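Tapirin (Caldicellulosiruptor kristjanssonii, PDB 6N2B) probably helps this extreme thermophile attach to plant biomass by binding cellulose through a calcium-containing beta-helix domain. Local coordinates at residues 433-438 with 459-464; 450-455 with 539-544; 471-476 with 494-499. One frame throughout, in Å; residues are numbered along the deposited sequence.

How the contacts relate
All three contacts lie on the same side of the chain's centre, and together they show how chemistry follows place. Contact 2 is buried: there strand 448-453 meets helix 536-546 through a tyrosine-serine hydrogen bond set among aliphatic side chains. Contacts 1 and 3 are only partly buried and rest on carbon-rich surfaces, contact 1 beside a calcium ion and contact 3 around an aromatic ring. Contacts 1 and 2 share a sheet, since strands 436-441 and 448-453 pair antiparallel. Contacts 1 and 3 are linked by helix 459-470, which supplies one side of contact 1 and runs on into the loop of contact 3; Ile463 and Asp459 also pack on Leu495.

Contact 1: 433-438 with 459-464; sequences ATTLGS and DSELIT. With CA (calcium ion), chain C.
Glu461, in the first turns of helix 459-470, lies against Ala433, Thr435 and Leu436 of a calcium-binding loop that leads into strand 436-441. Its CB meets two methyl groups on the loop side, 3.7 Å from Leu436 CD1 and 3.8 Å from Ala433 CB; both methyls also come up to the backbone O of Glu461. CG stands beside the backbone N (chi1 -64°), still near the alanine methyl, and from there the chain runs out extended. At the tip the carboxylate divides its contacts: OE1 comes 4.0 Å from Leu436 CD2, while OE2 lies 3.8 Å from Thr435 OG1, a contact too long to be called a bond. The glutamate crosses the leucine side chain at about a right angle. One turn further on, Thr464 brings its CG2 methyl up to the backbone N of Ala433.

Ala433, Thr435 and Leu436 turn their side chains to the helix, while the carbonyls of Ala433 and Leu436 turn to the metal. Backbone oxygens of Asp429 and Val431 and the carboxylate of Glu465, also on helix 459-470, bind the ion too, which ties helix and loop to one site. From the loop itself, Ala433 O and Leu436 O each bind the calcium ion at 2.7 Å.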
ATOM      1  N   ALA A 433      11.365 -26.110  14.085  1.00 33.76           N
ATOM      2  CA  ALA A 433      10.539 -25.438  15.087  1.00 35.54           C
ATOM      3  C   ALA A 433       9.174 -26.111  15.182  1.00 33.99           C
ATOM      4  O   ALA A 433       8.480 -26.272  14.174  1.00 30.31           O
ATOM      5  CB  ALA A 433      10.375 -23.952  14.754  1.00 20.88           C
ATOM      6  N   THR A 434       8.780 -26.498  16.405  1.00 30.71           N
ATOM      7  CA  THR A 434       7.580 -27.317  16.556  1.00 34.29           C
ATOM      8  C   THR A 434       6.296 -26.513  16.380  1.00 28.89           C
ATOM      9  O   THR A 434       5.224 -27.112  16.235  1.00 34.37           O
ATOM     10  CB  THR A 434       7.599 -28.061  17.913  1.00 36.58           C
ATOM     11  OG1 THR A 434       7.408 -27.153  19.000  1.00 30.32           O
ATOM     12  CG2 THR A 434       8.939 -28.781  18.120  1.00 39.60           C
ATOM     13  N   THR A 435       6.385 -25.183  16.350  1.00 35.41           N
ATOM     14  CA  THR A 435       5.248 -24.318  16.040  1.00 29.23           C
ATOM     15  C   THR A 435       5.017 -24.160  14.541  1.00 26.51           C
ATOM     16  O   THR A 435       3.872 -23.957  14.116  1.00 27.65           O
ATOM     17  CB  THR A 435       5.468 -22.940  16.658  1.00 26.83           C
ATOM     18  OG1 THR A 435       5.570 -23.081  18.078  1.00 36.91           O
ATOM     19  CG2 THR A 435       4.326 -21.981  16.307  1.00 40.50           C
ATOM     20  N   LEU A 436       6.073 -24.250  13.729  1.00 26.23           N
ATOM     21  CA  LEU A 436       6.001 -23.946  12.306  1.00 24.71           C
ATOM     22  C   LEU A 436       5.864 -25.206  11.459  1.00 22.83           C
ATOM     23  O   LEU A 436       6.224 -26.308  11.867  1.00 27.84           O
ATOM     24  CB  LEU A 436       7.238 -23.180  11.843  1.00 16.73           C
ATOM     25  CG  LEU A 436       7.714 -21.957  12.613  1.00 19.36           C
ATOM     26  CD1 LEU A 436       8.988 -21.398  11.963  1.00 16.06           C
ATOM     27  CD2 LEU A 436       6.623 -20.910  12.654  1.00 19.42           C
ATOM     28  N   GLY A 437       5.320 -25.019  10.262  1.00 21.90           N
ATOM     29  CA  GLY A 437       5.450 -25.997   9.209  1.00 24.76           C
ATOM     30  C   GLY A 437       6.043 -25.334   7.982  1.00 18.52           C
ATOM     31  O   GLY A 437       6.056 -24.114   7.856  1.00 28.60           O
ATOM     32  N   SER A 438       6.540 -26.155   7.070  1.00 16.38           N
ATOM     33  CA  SER A 438       7.033 -25.587   5.829  1.00 19.08           C
ATOM     34  C   SER A 438       6.974 -26.621   4.716  1.00 16.92           C
ATOM     35  O   SER A 438       6.894 -27.827   4.955  1.00 17.46           O
ATOM     36  CB  SER A 438       8.463 -25.052   5.986  1.00 15.61           C
ATOM     37  OG  SER A 438       9.337 -26.064   6.447  1.00 17.26           O
ATOM     38  N   ASP A 459      12.240 -15.068  14.644  1.00 19.65           N
ATOM     39  CA  ASP A 459      13.499 -15.345  13.961  1.00 23.54           C
ATOM     40  C   ASP A 459      14.184 -16.596  14.507  1.00 22.80           C
ATOM     41  O   ASP A 459      14.822 -17.338  13.748  1.00 19.97           O
ATOM     42  CB  ASP A 459      14.424 -14.130  14.023  1.00 25.24           C
ATOM     43  CG  ASP A 459      14.493 -13.494  15.394  1.00 25.58           C
ATOM     44  OD1 ASP A 459      13.899 -14.002  16.367  1.00 40.07           O
ATOM     45  OD2 ASP A 459      15.130 -12.437  15.479  1.00 20.52           O
ATOM     46  N   SER A 460      14.060 -16.855  15.808  1.00 19.33           N
ATOM     47  CA  SER A 460      14.582 -18.099  16.368  1.00 26.46           C
ATOM     48  C   SER A 460      13.916 -19.315  15.716  1.00 25.54           C
ATOM     49  O   SER A 460      14.592 -20.239  15.241  1.00 20.85           O
ATOM     50  CB  SER A 460      14.386 -18.090  17.893  1.00 29.11           C
ATOM     51  OG  SER A 460      14.793 -19.306  18.507  1.00 45.06           O
ATOM     52  N   GLU A 461      12.584 -19.316  15.656  1.00 25.70           N
ATOM     53  CA  GLU A 461      11.868 -20.414  15.017  1.00 21.52           C
ATOM     54  C   GLU A 461      12.253 -20.565  13.554  1.00 20.68           C
ATOM     55  O   GLU A 461      12.437 -21.685  13.063  1.00 18.33           O
ATOM     56  CB  GLU A 461      10.378 -20.180  15.155  1.00 20.94           C
ATOM     57  CG  GLU A 461       9.941 -20.213  16.586  1.00 29.30           C
ATOM     58  CD  GLU A 461       8.536 -19.720  16.745  1.00 35.90           C
ATOM     59  OE1 GLU A 461       8.075 -18.991  15.826  1.00 26.18           O
ATOM     60  OE2 GLU A 461       7.905 -20.065  17.776  1.00 38.58           O
ATOM     61  N   LEU A 462      12.397 -19.441  12.853  1.00 22.15           N
ATOM     62  CA  LEU A 462      12.718 -19.449  11.429  1.00 18.28           C
ATOM     63  C   LEU A 462      14.081 -20.081  11.155  1.00 17.94           C
ATOM     64  O   LEU A 462      14.227 -20.873  10.216  1.00 15.76           O
ATOM     65  CB  LEU A 462      12.671 -18.016  10.913  1.00 16.32           C
ATOM     66  CG  LEU A 462      12.550 -17.686   9.444  1.00 15.77           C
ATOM     67  CD1 LEU A 462      11.358 -18.399   8.839  1.00 13.58           C
ATOM     68  CD2 LEU A 462      12.406 -16.181   9.330  1.00 15.28           C
ATOM     69  N   ILE A 463      15.095 -19.724  11.945  1.00 19.06           N
ATOM     70  CA  ILE A 463      16.411 -20.346  11.808  1.00 20.58           C
ATOM     71  C   ILE A 463      16.317 -21.857  12.046  1.00 26.29           C
ATOM     72  O   ILE A 463      16.874 -22.660  11.283  1.00 24.29           O
ATOM     73  CB  ILE A 463      17.418 -19.684  12.771  1.00 22.04           C
ATOM     74  CG1 ILE A 463      17.645 -18.221  12.401  1.00 18.38           C
ATOM     75  CG2 ILE A 463      18.729 -20.419  12.771  1.00 16.98           C
ATOM     76  CD1 ILE A 463      18.157 -17.414  13.555  1.00 18.13           C
ATOM     77  N   THR A 464      15.602 -22.265  13.101  1.00 15.12           N
ATOM     78  CA  THR A 464      15.412 -23.689  13.352  1.00 19.42           C
ATOM     79  C   THR A 464      14.717 -24.369  12.174  1.00 19.29           C
ATOM     80  O   THR A 464      15.235 -25.342  11.610  1.00 20.59           O
ATOM     81  CB  THR A 464      14.615 -23.905  14.643  1.00 24.25           C
ATOM     82  OG1 THR A 464      15.327 -23.346  15.756  1.00 29.43           O
ATOM     83  CG2 THR A 464      14.397 -25.387  14.898  1.00 17.42           C
TER
HETATM   84 CA    CA C 601       8.446 -27.777  11.958  1.00 51.62          CA

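Contact 2: 450-455 with 539-544; sequences VVYGES and ESSITS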
ATOM      1  N   VAL A 450       8.343 -21.957   1.817  1.00 16.85           N
ATOM      2  CA  VAL A 450       7.250 -21.241   2.459  1.00 19.55           C
ATOM      3  C   VAL A 450       7.152 -21.744   3.891  1.00 23.44           C
ATOM      4  O   VAL A 450       7.223 -22.956   4.138  1.00 21.65           O
ATOM      5  CB  VAL A 450       5.922 -21.424   1.711  1.00 15.94           C
ATOM      6  CG1 VAL A 450       5.670 -22.895   1.432  1.00 16.58           C
ATOM      7  CG2 VAL A 450       4.804 -20.824   2.523  1.00 14.60           C
ATOM      8  N   VAL A 451       7.028 -20.816   4.834  1.00 17.51           N
ATOM      9  CA  VAL A 451       6.968 -21.142   6.251  1.00 17.27           C
ATOM     10  C   VAL A 451       5.571 -20.802   6.768  1.00 15.08           C
ATOM     11  O   VAL A 451       5.117 -19.659   6.649  1.00 12.57           O
ATOM     12  CB  VAL A 451       8.074 -20.408   7.022  1.00 15.85           C
ATOM     13  CG1 VAL A 451       7.920 -20.607   8.530  1.00 12.42           C
ATOM     14  CG2 VAL A 451       9.439 -20.920   6.533  1.00 11.77           C
ATOM     15  N   TYR A 452       4.883 -21.793   7.326  1.00 16.43           N
ATOM     16  CA  TYR A 452       3.556 -21.597   7.896  1.00 18.05           C
ATOM     17  C   TYR A 452       3.661 -21.497   9.411  1.00 17.49           C
ATOM     18  O   TYR A 452       4.301 -22.336  10.048  1.00 18.33           O
ATOM     19  CB  TYR A 452       2.616 -22.736   7.519  1.00 18.39           C
ATOM     20  CG  TYR A 452       2.391 -22.866   6.036  1.00 27.82           C
ATOM     21  CD1 TYR A 452       1.425 -22.107   5.393  1.00 19.82           C
ATOM     22  CD2 TYR A 452       3.154 -23.757   5.267  1.00 27.59           C
ATOM     23  CE1 TYR A 452       1.214 -22.233   4.025  1.00 21.28           C
ATOM     24  CE2 TYR A 452       2.949 -23.885   3.893  1.00 18.17           C
ATOM     25  CZ  TYR A 452       1.975 -23.123   3.285  1.00 20.81           C
ATOM     26  OH  TYR A 452       1.756 -23.238   1.933  1.00 24.71           O
ATOM     27  N   GLY A 453       3.040 -20.467   9.979  1.00 18.38           N
ATOM     28  CA  GLY A 453       3.022 -20.296  11.418  1.00 21.84           C
ATOM     29  C   GLY A 453       1.635 -19.976  11.930  1.00 24.54           C
ATOM     30  O   GLY A 453       1.175 -18.840  11.795  1.00 20.94           O
ATOM     31  N   GLU A 454       0.968 -20.973  12.528  1.00 28.01           N
ATOM     32  CA  GLU A 454      -0.413 -20.810  12.984  1.00 25.69           C
ATOM     33  C   GLU A 454      -0.533 -19.795  14.120  1.00 26.47           C
ATOM     34  O   GLU A 454      -1.571 -19.134  14.253  1.00 31.94           O
ATOM     35  CB  GLU A 454      -0.975 -22.175  13.397  1.00 29.00           C
ATOM     36  CG  GLU A 454      -2.247 -22.145  14.250  1.00 33.38           C
ATOM     37  CD  GLU A 454      -3.518 -21.917  13.447  1.00 33.67           C
ATOM     38  OE1 GLU A 454      -3.487 -22.073  12.210  1.00 38.90           O
ATOM     39  OE2 GLU A 454      -4.554 -21.578  14.058  1.00 41.92           O
ATOM     40  N   SER A 455       0.514 -19.640  14.933  1.00 34.38           N
ATOM     41  CA  SER A 455       0.521 -18.700  16.051  1.00 32.67           C
ATOM     42  C   SER A 455       1.557 -17.594  15.874  1.00 37.23           C
ATOM     43  O   SER A 455       2.018 -17.026  16.867  1.00 50.96           O
ATOM     44  CB  SER A 455       0.793 -19.433  17.366  1.00 22.37           C
ATOM     45  OG  SER A 455       0.177 -20.710  17.388  1.00 44.56           O
ATOM     46  N   GLU A 539       3.419 -22.334  -4.845  1.00 20.61           N
ATOM     47  CA  GLU A 539       2.023 -21.962  -5.077  1.00 22.87           C
ATOM     48  C   GLU A 539       1.089 -23.115  -4.741  1.00 28.27           C
ATOM     49  O   GLU A 539       0.057 -22.926  -4.085  1.00 23.78           O
ATOM     50  CB  GLU A 539       1.802 -21.536  -6.523  1.00 21.33           C
ATOM     51  CG  GLU A 539       2.322 -20.183  -6.899  1.00 31.72           C
ATOM     52  CD  GLU A 539       1.849 -19.736  -8.297  1.00 49.06           C
ATOM     53  OE1 GLU A 539       0.949 -20.416  -8.871  1.00 35.99           O
ATOM     54  OE2 GLU A 539       2.379 -18.709  -8.811  1.00 36.68           O
ATOM     55  N   SER A 540       1.430 -24.320  -5.210  1.00 29.94           N
ATOM     56  CA  SER A 540       0.618 -25.494  -4.911  1.00 27.85           C
ATOM     57  C   SER A 540       0.481 -25.692  -3.407  1.00 26.31           C
ATOM     58  O   SER A 540      -0.605 -26.012  -2.914  1.00 30.31           O
ATOM     59  CB  SER A 540       1.224 -26.734  -5.575  1.00 27.21           C
ATOM     60  OG  SER A 540       0.433 -27.890  -5.329  1.00 49.17           O
ATOM     61  N   SER A 541       1.563 -25.482  -2.660  1.00 21.89           N
ATOM     62  CA  SER A 541       1.477 -25.605  -1.210  1.00 25.60           C
ATOM     63  C   SER A 541       0.524 -24.567  -0.614  1.00 23.68           C
ATOM     64  O   SER A 541      -0.295 -24.889   0.254  1.00 17.95           O
ATOM     65  CB  SER A 541       2.867 -25.475  -0.599  1.00 19.02           C
ATOM     66  OG  SER A 541       2.746 -25.450   0.810  1.00 28.15           O
ATOM     67  N   ILE A 542       0.623 -23.313  -1.067  1.00 21.74           N
ATOM     68  CA  ILE A 542      -0.233 -22.253  -0.537  1.00 24.61           C
ATOM     69  C   ILE A 542      -1.675 -22.449  -0.996  1.00 23.16           C
ATOM     70  O   ILE A 542      -2.618 -22.279  -0.213  1.00 20.81           O
ATOM     71  CB  ILE A 542       0.308 -20.867  -0.954  1.00 26.62           C
ATOM     72  CG1 ILE A 542       1.686 -20.618  -0.333  1.00 25.29           C
ATOM     73  CG2 ILE A 542      -0.704 -19.735  -0.615  1.00 19.87           C
ATOM     74  CD1 ILE A 542       2.411 -19.429  -0.907  1.00 15.40           C
ATOM     75  N   THR A 543      -1.870 -22.771  -2.280  1.00 17.58           N
ATOM     76  CA  THR A 543      -3.219 -23.004  -2.778  1.00 21.34           C
ATOM     77  C   THR A 543      -3.885 -24.118  -1.990  1.00 23.95           C
ATOM     78  O   THR A 543      -5.042 -23.995  -1.568  1.00 24.02           O
ATOM     79  CB  THR A 543      -3.191 -23.341  -4.275  1.00 25.73           C
ATOM     80  OG1 THR A 543      -2.624 -22.256  -5.018  1.00 19.34           O
ATOM     81  CG2 THR A 543      -4.587 -23.581  -4.787  1.00 20.87           C
ATOM     82  N   SER A 544      -3.148 -25.201  -1.743  1.00 25.31           N
ATOM     83  CA  SER A 544      -3.683 -26.298  -0.949  1.00 22.50           C
ATOM     84  C   SER A 544      -3.983 -25.848   0.480  1.00 21.82           C
ATOM     85  O   SER A 544      -5.075 -26.089   0.997  1.00 17.52           O
ATOM     86  CB  SER A 544      -2.700 -27.460  -0.980  1.00 16.43           C
ATOM     87  OG  SER A 544      -2.903 -28.319   0.119  1.00 49.85           O
TER
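Tyr452 and Ser541 meet through their hydroxyls where strand 448-453 packs beside helix 536-546, a strand-helix contact at one end of the beta-helix domain. OH and OG are 2.7 Å apart and hydrogen-bonded, with either able to be the donor. The serine oxygen lies at the edge of the phenol ring, near its plane; OG, anti to the backbone N (chi1 174°), is placed within reach of the phenol. Ile542 adds an apolar neighbour, its CG1 3.5 Å from Tyr452 OH and oblique to the ring.

The next shell sets the phenol in place. Val450, two residues earlier on the strand, puts CG2 over one ring face, 3.7 Å above the plane and offset toward the rim. The same methyl lies 4.2 Å from Ile542 CG1, so valine, tyrosine and isoleucine form one apolar patch beside the polar pair. Pro427, Ala482 and Thr545 also touch Tyr452. Further out, strand 448-453 is fixed between strand 436-441, antiparallel to it, and the parallel strand 478-483; strand and helix segments run at 22° to each other, with axes 10.0 Å apart. Val450 CG1, its other methyl, comes 3.9 Å from Ser541 OG.

Contact 3: 471-476 with 494-499; sequences GSFPSN and SLPLYN
The Phe473 ring carries Pro496 on one face, with the proline CD 3.7 Å from the ring centroid and only 7° off the ring normal, a CH-pi contact over the centre. The two side chains cross at about a right angle, and the second proline methylene, CG, lies 3.8 Å from Phe473 CG, so the pyrrolidine spans from the middle of the ring to its root. Leu497 comes up obliquely instead, bringing CD2 within 4.2 Å of Phe473 CE1. The phenylalanine CG is anti to the backbone N (chi1 -168°), beside the carbonyl carbon whose oxygen also meets the proline.

Backbone atoms extend the contact. Phe473 O approaches Pro496 CG at 3.4 Å, and in the reverse sense Pro496 O faces Ser475 CB. Leu497 CD2 also lies 3.6 Å from Ser475 O, so the leucine methyl touches both the ring and the main chain of the same loop. Replacing Phe473 by an alanine would probably open a gap under Pro496, leaving its CD without the aromatic face and Leu497 CD2 without its ring neighbour.

Pro496 is the second residue of a type I beta turn from Leu495 to Tyr498, closed by Tyr498 N donating to Leu495 O at 3.1 Å; its phi suits that position. The example illustrates how a proline in a beta turn can present its CD methylene to an aromatic face. Gly471, the first residue beyond helix 459-470, has positive phi, and the loop leads on into strand 478-483. Val466 of that helix touches Phe473, while Leu495 packs on the helix at Asp459 and Ile463. Leu495, Leu497 and Tyr498 also touch Leu505, so the contact joins the loop after helix 459-470 to the turn beside strand 504-508.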
ATOM      1  N   GLY A 471      19.071 -28.277   5.383  1.00 26.08           N
ATOM      2  CA  GLY A 471      20.430 -28.544   5.809  1.00 15.33           C
ATOM      3  C   GLY A 471      21.321 -27.325   5.830  1.00 19.52           C
ATOM      4  O   GLY A 471      22.531 -27.465   6.018  1.00 18.22           O
ATOM      5  N   SER A 472      20.763 -26.139   5.617  1.00 22.43           N
ATOM      6  CA  SER A 472      21.476 -24.868   5.711  1.00 21.85           C
ATOM      7  C   SER A 472      20.434 -23.763   5.635  1.00 24.96           C
ATOM      8  O   SER A 472      19.223 -24.024   5.643  1.00 20.56           O
ATOM      9  CB  SER A 472      22.530 -24.720   4.609  1.00 18.49           C
ATOM     10  OG  SER A 472      21.936 -24.702   3.315  1.00 19.09           O
ATOM     11  N   PHE A 473      20.916 -22.530   5.518  1.00 23.48           N
ATOM     12  CA  PHE A 473      20.058 -21.345   5.450  1.00 20.68           C
ATOM     13  C   PHE A 473      20.828 -20.307   4.641  1.00 23.18           C
ATOM     14  O   PHE A 473      21.469 -19.405   5.198  1.00 19.45           O
ATOM     15  CB  PHE A 473      19.722 -20.843   6.862  1.00 15.56           C
ATOM     16  CG  PHE A 473      18.621 -19.812   6.926  1.00 15.85           C
ATOM     17  CD1 PHE A 473      18.235 -19.078   5.805  1.00 26.48           C
ATOM     18  CD2 PHE A 473      17.982 -19.558   8.128  1.00 13.86           C
ATOM     19  CE1 PHE A 473      17.229 -18.123   5.886  1.00 18.09           C
ATOM     20  CE2 PHE A 473      16.965 -18.605   8.216  1.00 17.40           C
ATOM     21  CZ  PHE A 473      16.588 -17.896   7.101  1.00 15.94           C
ATOM     22  N   PRO A 474      20.847 -20.443   3.312  1.00 32.03           N
ATOM     23  CA  PRO A 474      21.668 -19.534   2.502  1.00 26.97           C
ATOM     24  C   PRO A 474      21.024 -18.166   2.437  1.00 28.92           C
ATOM     25  O   PRO A 474      19.798 -18.030   2.482  1.00 27.76           O
ATOM     26  CB  PRO A 474      21.707 -20.205   1.123  1.00 24.78           C
ATOM     27  CG  PRO A 474      20.449 -21.020   1.053  1.00 15.58           C
ATOM     28  CD  PRO A 474      20.050 -21.367   2.474  1.00 24.69           C
ATOM     29  N   SER A 475      21.869 -17.141   2.348  1.00 30.90           N
ATOM     30  CA  SER A 475      21.357 -15.780   2.392  1.00 21.44           C
ATOM     31  C   SER A 475      20.437 -15.478   1.218  1.00 24.87           C
ATOM     32  O   SER A 475      19.576 -14.597   1.331  1.00 31.44           O
ATOM     33  CB  SER A 475      22.521 -14.795   2.423  1.00 28.48           C
ATOM     34  OG  SER A 475      23.204 -14.777   1.179  1.00 40.24           O
ATOM     35  N   ASN A 476      20.569 -16.207   0.112  1.00 31.79           N
ATOM     36  CA  ASN A 476      19.786 -15.951  -1.091  1.00 29.69           C
ATOM     37  C   ASN A 476      18.437 -16.680  -1.110  1.00 26.13           C
ATOM     38  O   ASN A 476      17.739 -16.624  -2.128  1.00 26.86           O
ATOM     39  CB  ASN A 476      20.617 -16.298  -2.349  1.00 25.42           C
ATOM     40  CG  ASN A 476      20.693 -17.818  -2.645  1.00 34.55           C
ATOM     41  OD1 ASN A 476      20.284 -18.657  -1.839  1.00 32.19           O
ATOM     42  ND2 ASN A 476      21.216 -18.162  -3.821  1.00 27.86           N
ATOM     43  N   SER A 494      20.726 -12.186  13.696  1.00 22.71           N
ATOM     44  CA  SER A 494      20.835 -13.638  13.675  1.00 17.52           C
ATOM     45  C   SER A 494      20.355 -14.281  12.372  1.00 20.27           C
ATOM     46  O   SER A 494      20.661 -15.453  12.137  1.00 24.58           O
ATOM     47  CB  SER A 494      20.015 -14.207  14.812  1.00 18.05           C
ATOM     48  OG  SER A 494      18.642 -14.004  14.523  1.00 24.10           O
ATOM     49  N   LEU A 495      19.561 -13.583  11.552  1.00 23.76           N
ATOM     50  CA  LEU A 495      19.100 -14.164  10.286  1.00 19.27           C
ATOM     51  C   LEU A 495      20.113 -13.876   9.180  1.00 24.85           C
ATOM     52  O   LEU A 495      20.680 -12.779   9.125  1.00 22.50           O
ATOM     53  CB  LEU A 495      17.745 -13.594   9.883  1.00 16.86           C
ATOM     54  CG  LEU A 495      16.611 -13.728  10.897  1.00 17.86           C
ATOM     55  CD1 LEU A 495      15.420 -12.915  10.463  1.00 17.26           C
ATOM     56  CD2 LEU A 495      16.206 -15.173  11.044  1.00 19.83           C
ATOM     57  N   PRO A 496      20.390 -14.833   8.288  1.00 19.76           N
ATOM     58  CA  PRO A 496      21.333 -14.557   7.198  1.00 20.69           C
ATOM     59  C   PRO A 496      20.775 -13.594   6.173  1.00 18.56           C
ATOM     60  O   PRO A 496      21.511 -13.169   5.272  1.00 18.45           O
ATOM     61  CB  PRO A 496      21.589 -15.946   6.587  1.00 16.05           C
ATOM     62  CG  PRO A 496      21.040 -16.904   7.535  1.00 17.07           C
ATOM     63  CD  PRO A 496      19.917 -16.221   8.241  1.00 18.50           C
ATOM     64  N   LEU A 497      19.489 -13.265   6.279  1.00 19.42           N
ATOM     65  CA  LEU A 497      18.850 -12.260   5.448  1.00 25.08           C
ATOM     66  C   LEU A 497      19.232 -10.843   5.854  1.00 31.66           C
ATOM     67  O   LEU A 497      18.942  -9.903   5.102  1.00 29.02           O
ATOM     68  CB  LEU A 497      17.326 -12.431   5.515  1.00 21.80           C
ATOM     69  CG  LEU A 497      16.820 -13.868   5.372  1.00 25.47           C
ATOM     70  CD1 LEU A 497      15.328 -13.999   5.733  1.00 20.61           C
ATOM     71  CD2 LEU A 497      17.085 -14.348   3.948  1.00 20.23           C
ATOM     72  N   TYR A 498      19.863 -10.671   7.021  1.00 23.36           N
ATOM     73  CA  TYR A 498      20.266  -9.354   7.488  1.00 22.67           C
ATOM     74  C   TYR A 498      21.488  -8.885   6.717  1.00 24.52           C
ATOM     75  O   TYR A 498      22.475  -9.614   6.599  1.00 28.08           O
ATOM     76  CB  TYR A 498      20.563  -9.372   8.986  1.00 26.44           C
ATOM     77  CG  TYR A 498      21.118  -8.063   9.481  1.00 28.79           C
ATOM     78  CD1 TYR A 498      20.279  -6.972   9.713  1.00 29.22           C
ATOM     79  CD2 TYR A 498      22.481  -7.904   9.694  1.00 24.63           C
ATOM     80  CE1 TYR A 498      20.784  -5.758  10.159  1.00 29.54           C
ATOM     81  CE2 TYR A 498      22.998  -6.697  10.135  1.00 33.48           C
ATOM     82  CZ  TYR A 498      22.148  -5.623  10.364  1.00 37.62           C
ATOM     83  OH  TYR A 498      22.669  -4.420  10.802  1.00 38.15           O
ATOM     84  N   ASN A 499      21.406  -7.672   6.177  1.00 29.39           N
ATOM     85  CA  ASN A 499      22.494  -7.035   5.454  1.00 27.22           C
ATOM     86  C   ASN A 499      23.106  -6.008   6.394  1.00 33.58           C
ATOM     87  O   ASN A 499      22.420  -5.041   6.771  1.00 30.80           O
ATOM     88  CB  ASN A 499      21.959  -6.368   4.182  1.00 33.20           C
ATOM     89  CG  ASN A 499      23.048  -5.729   3.305  1.00 40.06           C
ATOM     90  OD1 ASN A 499      24.161  -5.457   3.750  1.00 42.50           O
ATOM     91  ND2 ASN A 499      22.698  -5.463   2.042  1.00 29.32           N
TER